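Local coordinates for Lmo2812 protein (Listeria monocytogenes EGD-e, PDB 5ZQA) that probably acts as a serine-type D-Ala-D-Ala carboxypeptidase, a penicillin-binding protein that takes part in the building and remodelling of the peptidoglycan cell wall, at residues S182-L185 / I186-P190; S110-D113 / L114-M118; I60-L63 / S64-M67. One frame throughout, in Å; residues are numbered along the deposited sequence.

Interaction 1: residues S182-L185 / I186-P190; sequences SSKL and ISTHP. With MG (magnesium ion), chain C.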
loop_
_atom_site.group_PDB
_atom_site.type_symbol
_atom_site.label_atom_id
_atom_site.label_comp_id
_atom_site.label_asym_id
_atom_site.label_seq_id
_atom_site.Cartn_x
_atom_site.Cartn_y
_atom_site.Cartn_z
ATOM N N SER A 182 8.129 -1.318 1.360
ATOM C CA SER A 182 7.883 0.086 1.061
ATOM C C SER A 182 9.173 0.795 0.656
ATOM O O SER A 182 9.178 1.593 -0.275
ATOM C CB SER A 182 7.246 0.780 2.271
ATOM O OG SER A 182 5.997 0.176 2.584
ATOM N N SER A 183 10.260 0.502 1.363
ATOM C CA SER A 183 11.552 1.117 1.060
ATOM C C SER A 183 12.040 0.688 -0.326
ATOM O O SER A 183 12.509 1.519 -1.109
ATOM C CB SER A 183 12.573 0.759 2.149
ATOM O OG SER A 183 12.901 -0.613 2.120
ATOM N N LYS A 184 11.908 -0.598 -0.645
ATOM C CA LYS A 184 12.325 -1.106 -1.948
ATOM C C LYS A 184 11.475 -0.507 -3.066
ATOM O O LYS A 184 11.983 -0.173 -4.136
ATOM C CB LYS A 184 12.238 -2.635 -1.981
ATOM C CG LYS A 184 12.835 -3.260 -3.225
ATOM C CD LYS A 184 14.351 -3.242 -3.202
ATOM C CE LYS A 184 14.909 -4.111 -2.083
ATOM N NZ LYS A 184 16.381 -4.256 -2.232
ATOM N N LEU A 185 10.176 -0.379 -2.817
ATOM C CA LEU A 185 9.285 0.220 -3.804
ATOM C C LEU A 185 9.688 1.669 -4.090
ATOM O O LEU A 185 9.809 2.078 -5.250
ATOM C CB LEU A 185 7.828 0.143 -3.325
ATOM C CG LEU A 185 6.786 0.905 -4.144
ATOM C CD1 LEU A 185 6.694 0.377 -5.561
ATOM C CD2 LEU A 185 5.417 0.828 -3.456
ATOM N N ILE A 186 9.924 2.439 -3.034
ATOM C CA ILE A 186 10.271 3.844 -3.184
ATOM C C ILE A 186 11.673 4.039 -3.795
ATOM O O ILE A 186 11.861 4.907 -4.651
ATOM C CB ILE A 186 10.158 4.563 -1.824
ATOM C CG1 ILE A 186 8.688 4.632 -1.392
ATOM C CG2 ILE A 186 10.763 5.972 -1.881
ATOM C CD1 ILE A 186 8.506 5.091 0.053
ATOM N N SER A 187 12.652 3.230 -3.395
ATOM C CA SER A 187 14.011 3.389 -3.930
ATOM C C SER A 187 14.099 2.944 -5.398
ATOM O O SER A 187 14.805 3.554 -6.207
ATOM C CB SER A 187 15.014 2.618 -3.066
ATOM O OG SER A 187 14.817 1.221 -3.155
ATOM N N THR A 188 13.372 1.889 -5.743
ATOM C CA THR A 188 13.408 1.341 -7.097
ATOM C C THR A 188 12.524 2.133 -8.057
ATOM O O THR A 188 12.857 2.298 -9.245
ATOM C CB THR A 188 12.964 -0.131 -7.098
ATOM O OG1 THR A 188 13.752 -0.866 -6.148
ATOM C CG2 THR A 188 13.139 -0.743 -8.469
ATOM N N HIS A 189 11.401 2.623 -7.540
ATOM C CA HIS A 189 10.436 3.375 -8.334
ATOM C C HIS A 189 10.007 4.637 -7.606
ATOM O O HIS A 189 8.864 4.739 -7.167
ATOM C CB HIS A 189 9.208 2.510 -8.664
ATOM C CG HIS A 189 9.547 1.279 -9.436
ATOM N ND1 HIS A 189 9.820 1.305 -10.785
ATOM C CD2 HIS A 189 9.723 -0.004 -9.037
ATOM C CE1 HIS A 189 10.123 0.086 -11.193
ATOM N NE2 HIS A 189 10.079 -0.727 -10.152
ATOM N N PRO A 190 10.916 5.619 -7.497
ATOM C CA PRO A 190 10.603 6.855 -6.770
ATOM C C PRO A 190 9.361 7.564 -7.303
ATOM O O PRO A 190 8.700 8.270 -6.548
ATOM C CB PRO A 190 11.867 7.717 -6.963
ATOM C CG PRO A 190 12.638 7.066 -8.047
ATOM C CD PRO A 190 12.278 5.622 -8.054
HETATM MG MG MG C . 9.390 2.872 -12.083
HETATM O O HOH W 1 8.318 2.114 -13.647
#

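Interaction 2: residues S110-D113 / L114-M118; sequences SVRD and LYSAM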
loop_
_atom_site.group_PDB
_atom_site.type_symbol
_atom_site.label_atom_id
_atom_site.label_comp_id
_atom_site.label_asym_id
_atom_site.label_seq_id
_atom_site.Cartn_x
_atom_site.Cartn_y
_atom_site.Cartn_z
ATOM N N SER A 110 -7.565 2.196 -18.806
ATOM C CA SER A 110 -6.145 2.061 -19.094
ATOM C C SER A 110 -5.401 1.536 -17.874
ATOM O O SER A 110 -5.837 1.716 -16.736
ATOM C CB SER A 110 -5.541 3.397 -19.527
ATOM O OG SER A 110 -5.503 4.306 -18.443
ATOM N N VAL A 111 -4.283 0.864 -18.122
ATOM C CA VAL A 111 -3.402 0.412 -17.052
ATOM C C VAL A 111 -3.006 1.571 -16.138
ATOM O O VAL A 111 -2.987 1.422 -14.911
ATOM C CB VAL A 111 -2.147 -0.278 -17.639
ATOM C CG1 VAL A 111 -1.060 -0.437 -16.593
ATOM C CG2 VAL A 111 -2.547 -1.628 -18.260
ATOM N N ARG A 112 -2.729 2.734 -16.724
ATOM C CA ARG A 112 -2.454 3.932 -15.939
ATOM C C ARG A 112 -3.579 4.225 -14.948
ATOM O O ARG A 112 -3.342 4.416 -13.751
ATOM C CB ARG A 112 -2.246 5.134 -16.863
ATOM C CG ARG A 112 -2.279 6.495 -16.178
ATOM C CD ARG A 112 -1.192 6.657 -15.131
ATOM N NE ARG A 112 0.136 6.656 -15.738
ATOM C CZ ARG A 112 1.275 6.636 -15.057
ATOM N NH1 ARG A 112 1.267 6.610 -13.724
ATOM N NH2 ARG A 112 2.425 6.626 -15.721
ATOM N N ASP A 113 -4.814 4.231 -15.448
ATOM C CA ASP A 113 -5.940 4.591 -14.594
ATOM C C ASP A 113 -6.215 3.509 -13.549
ATOM O O ASP A 113 -6.611 3.818 -12.429
ATOM C CB ASP A 113 -7.197 4.841 -15.424
ATOM C CG ASP A 113 -7.178 6.186 -16.129
ATOM O OD1 ASP A 113 -6.291 7.021 -15.848
ATOM O OD2 ASP A 113 -8.086 6.418 -16.952
ATOM N N LEU A 114 -5.993 2.244 -13.907
ATOM C CA LEU A 114 -6.173 1.148 -12.955
ATOM C C LEU A 114 -5.151 1.241 -11.827
ATOM O O LEU A 114 -5.487 1.069 -10.655
ATOM C CB LEU A 114 -6.056 -0.194 -13.665
ATOM C CG LEU A 114 -7.176 -0.485 -14.666
ATOM C CD1 LEU A 114 -6.804 -1.703 -15.486
ATOM C CD2 LEU A 114 -8.492 -0.714 -13.941
ATOM N N TYR A 115 -3.904 1.506 -12.200
ATOM C CA TYR A 115 -2.832 1.744 -11.233
ATOM C C TYR A 115 -3.167 2.923 -10.310
ATOM O O TYR A 115 -3.040 2.812 -9.084
ATOM C CB TYR A 115 -1.525 1.956 -12.009
ATOM C CG TYR A 115 -0.354 2.523 -11.243
ATOM C CD1 TYR A 115 -0.105 3.888 -11.246
ATOM C CD2 TYR A 115 0.541 1.689 -10.589
ATOM C CE1 TYR A 115 0.972 4.426 -10.573
ATOM C CE2 TYR A 115 1.630 2.215 -9.917
ATOM C CZ TYR A 115 1.839 3.585 -9.914
ATOM O OH TYR A 115 2.919 4.126 -9.251
ATOM N N SER A 116 -3.637 4.033 -10.878
ATOM C CA SER A 116 -4.034 5.168 -10.047
ATOM C C SER A 116 -5.171 4.801 -9.099
ATOM O O SER A 116 -5.127 5.156 -7.927
ATOM C CB SER A 116 -4.460 6.358 -10.908
ATOM O OG SER A 116 -3.388 6.790 -11.727
ATOM N N ALA A 117 -6.189 4.106 -9.608
ATOM C CA ALA A 117 -7.343 3.735 -8.784
ATOM C C ALA A 117 -6.941 2.802 -7.644
ATOM O O ALA A 117 -7.384 2.964 -6.504
ATOM C CB ALA A 117 -8.430 3.089 -9.650
ATOM N N MET A 118 -6.088 1.834 -7.950
ATOM C CA MET A 118 -5.577 0.934 -6.928
ATOM C C MET A 118 -4.887 1.696 -5.796
ATOM O O MET A 118 -5.170 1.462 -4.620
ATOM C CB MET A 118 -4.629 -0.075 -7.579
ATOM C CG MET A 118 -3.924 -0.980 -6.619
ATOM S SD MET A 118 -2.910 -2.183 -7.491
ATOM C CE MET A 118 -1.500 -1.170 -7.942
HETATM O O HOH W 2 -0.756 7.487 -11.693
HETATM O O HOH W 3 -4.631 7.979 -13.830
#

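Interaction 3: residues I60-L63 / S64-M67; sequences IASL and SKLM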
loop_
_atom_site.group_PDB
_atom_site.type_symbol
_atom_site.label_atom_id
_atom_site.label_comp_id
_atom_site.label_asym_id
_atom_site.label_seq_id
_atom_site.Cartn_x
_atom_site.Cartn_y
_atom_site.Cartn_z
ATOM N N ILE A 60 -2.815 -7.629 6.514
ATOM C CA ILE A 60 -2.434 -6.347 5.925
ATOM C C ILE A 60 -3.382 -5.818 4.857
ATOM O O ILE A 60 -3.236 -4.666 4.438
ATOM C CB ILE A 60 -1.018 -6.401 5.314
ATOM C CG1 ILE A 60 -0.950 -7.423 4.163
ATOM C CG2 ILE A 60 0.012 -6.666 6.415
ATOM C CD1 ILE A 60 0.340 -7.322 3.325
ATOM N N ALA A 61 -4.332 -6.644 4.417
ATOM C CA ALA A 61 -5.401 -6.196 3.519
ATOM C C ALA A 61 -4.857 -5.428 2.300
ATOM O O ALA A 61 -3.941 -5.908 1.634
ATOM C CB ALA A 61 -6.402 -5.353 4.299
ATOM N N SER A 62 -5.392 -4.240 2.028
ATOM C CA SER A 62 -4.995 -3.479 0.837
ATOM C C SER A 62 -3.548 -2.979 0.827
ATOM O O SER A 62 -3.092 -2.449 -0.190
ATOM C CB SER A 62 -5.926 -2.279 0.643
ATOM O OG SER A 62 -7.168 -2.698 0.089
ATOM N N LEU A 63 -2.818 -3.140 1.924
ATOM C CA LEU A 63 -1.391 -2.804 1.862
ATOM C C LEU A 63 -0.725 -3.722 0.839
ATOM O O LEU A 63 0.328 -3.389 0.289
ATOM C CB LEU A 63 -0.712 -2.913 3.230
ATOM C CG LEU A 63 -1.289 -2.009 4.336
ATOM C CD1 LEU A 63 -0.519 -2.210 5.634
ATOM C CD2 LEU A 63 -1.267 -0.546 3.912
ATOM N N SER A 64 -1.368 -4.862 0.557
ATOM C CA SER A 64 -0.919 -5.770 -0.501
ATOM C C SER A 64 -0.758 -5.082 -1.848
ATOM O O SER A 64 0.066 -5.507 -2.678
ATOM C CB SER A 64 -1.907 -6.925 -0.682
ATOM O OG SER A 64 -2.034 -7.696 0.495
ATOM N N LYS A 65 -1.541 -4.032 -2.074
ATOM C CA LYS A 65 -1.480 -3.319 -3.343
ATOM C C LYS A 65 -0.127 -2.670 -3.610
ATOM O O LYS A 65 0.186 -2.361 -4.762
ATOM C CB LYS A 65 -2.583 -2.268 -3.402
ATOM C CG LYS A 65 -3.985 -2.872 -3.448
ATOM C CD LYS A 65 -5.039 -1.784 -3.359
ATOM C CE LYS A 65 -6.436 -2.326 -3.667
ATOM N NZ LYS A 65 -6.954 -3.124 -2.540
ATOM N N LEU A 66 0.692 -2.491 -2.575
ATOM C CA LEU A 66 2.040 -1.968 -2.800
ATOM C C LEU A 66 2.894 -2.981 -3.556
ATOM O O LEU A 66 3.739 -2.598 -4.363
ATOM C CB LEU A 66 2.715 -1.588 -1.483
ATOM C CG LEU A 66 2.056 -0.381 -0.796
ATOM C CD1 LEU A 66 2.681 -0.112 0.556
ATOM C CD2 LEU A 66 2.148 0.877 -1.666
ATOM N N MET A 67 2.673 -4.272 -3.310
ATOM C CA MET A 67 3.438 -5.276 -4.043
ATOM C C MET A 67 2.923 -5.367 -5.472
ATOM O O MET A 67 3.710 -5.502 -6.413
ATOM C CB MET A 67 3.367 -6.652 -3.376
ATOM C CG MET A 67 4.052 -7.750 -4.207
ATOM S SD MET A 67 5.808 -7.458 -4.511
ATOM C CE MET A 67 6.518 -8.057 -2.977
#

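Interaction 1: residues S182-L185 / I186-P190
The C-terminal turn of helix 175-188, where K184 and L185 receive T188 and H189 from the next turn, leads directly into a magnesium site. K184 O is gripped twice by one residue: T188 N donates at 3.0 Å to K184 O, and T188 OG1 donates to the same K184 O at 2.8 Å. The two donors come from opposite faces of the carbonyl plane. With OG1 beside the backbone N and anti to the carbonyl carbon (chi1 -54°), the T188 hydroxyl folds back along the helix to reach that oxygen. The K184 side chain bends at chi2 and chi3, passing its CD within 3.8 Å of T188 OG1 as the two side chains cross at a slant. One residue on, H189 N still bonds L185 O at 2.8 Å, with an N-H...O angle of 145°, although H189 itself has left helical backbone angles. H189 CB also lies 3.5 Å from L185 O. The imidazole is fixed at both nitrogens: H189 ND1 binds magnesium at 2.1 Å, while H189 NE2 hydrogen-bonds E74 OE2 of helix 65-77, a second-shell contact that restricts rotation of the ring. E191 is the other protein ligand of the ion, and a water sits 2.0 Å from magnesium. Such geometry is typical of a metal site built at a helix C-terminus, where the first residue past the helix, H189, and E191 just beyond supply ligands.

Interaction 2: residues S110-D113 / L114-M118
S110 and L114 mark the N-terminal turn of helix 111-120, with S110 as its N-cap. The cap is the bond from D113 N to S110 OG, 3.1 Å long with an N-H...O angle of 157°. The i to i+4 backbone series already begins with L114 N to S110 O at 2.9 Å, and it includes S116 N to R112 O at 2.9 Å. Among the side chains, R112 and Y115 run alongside each other in the same direction, R112 NH1 lying 3.8 Å from Y115 CE1. Their flat groups are almost perpendicular, with planes 85° apart. W83 meets both, by cation-pi contact with R112 and edge-to-face with the Y115 ring. R112 is bent at chi2 and chi3, which turns its end back along the helix to Y115. The D113 carboxylate is held by backbone amides, OD1 by D204 N and OD2 by K205 N, tying the first turn to a neighbouring loop. Two waters bridge the side chains: one accepts from R112 NH1 at 3.0 Å, the other donates to D113 OD1 at 2.8 Å as a further partner of that oxygen, and S116 OG hydrogen-bonds both waters at 2.7 Å.

Interaction 3: residues I60-L63 / S64-M67
S62 and K65, the serine and lysine of the SxxK motif of penicillin-binding proteins, meet within one turn at the start of helix 65-77. The K65 side chain traces the contact from base to tip. K65 CB lies 3.3 Å from S62 O, and K65 CG stays close at 3.4 Å from the same S62 O, so the base of the chain rests against the S62 carbonyl three residues earlier. K65 CD moves off to 3.8 Å from S62 O, and K65 CE then comes 3.8 Å from S62 OG. The chain is extended as far as CE and bends at chi4 (75°), bringing NZ round to the serine hydroxyl. There K65 NZ donates a hydrogen bond of 2.7 Å to S62 OG. Two further bonds hold the amine, to N124 OD1 and S162 O, and S62 OG also hydrogen-bonds S122 OG. Beneath this pair the backbone turn is tight: K65 N bonds S62 O at 2.9 Å but stands 60° out of the carbonyl plane, in keeping with the i to i+3 spacing of the 3-10 turn. S64 adds a side-chain bond, S64 OG donating to A61 O at 2.9 Å with a C=O...O angle of 164°, while CD1 of I60 packs against the same hydroxyl. S62 is the predicted acyl-ester nucleophile and K65 the predicted proton acceptor. The short, direct NZ-OG bond, with S122 OG as the second partner of S62 OG, is consistent with an apo site in which the predicted nucleophile is already held beside the predicted lysine partner and S122.

How the interactions relate
All three are local helical contacts grouped round helix 65-77, but at different depths. Interaction 3 leads into that helix; its centre lies about 5 Å from the centre of the chain, and it is the buried, predicted catalytic one. The other two pack against the helix. Interaction 2 is buried too, though farther out; it meets interaction 3 where M118 O packs 3.5 Å from K65 CD. Interaction 1, partly exposed, rests L185 CD2 3.7 Å from L66 CD2 and brings its histidine to the far part of the same helix. Interactions 1 and 2 do not touch. Their chemistry differs accordingly: metal coordination at a helix end, capping with water bridges at a helix start, and a lysine-serine pair in the predicted active site near the chain centre.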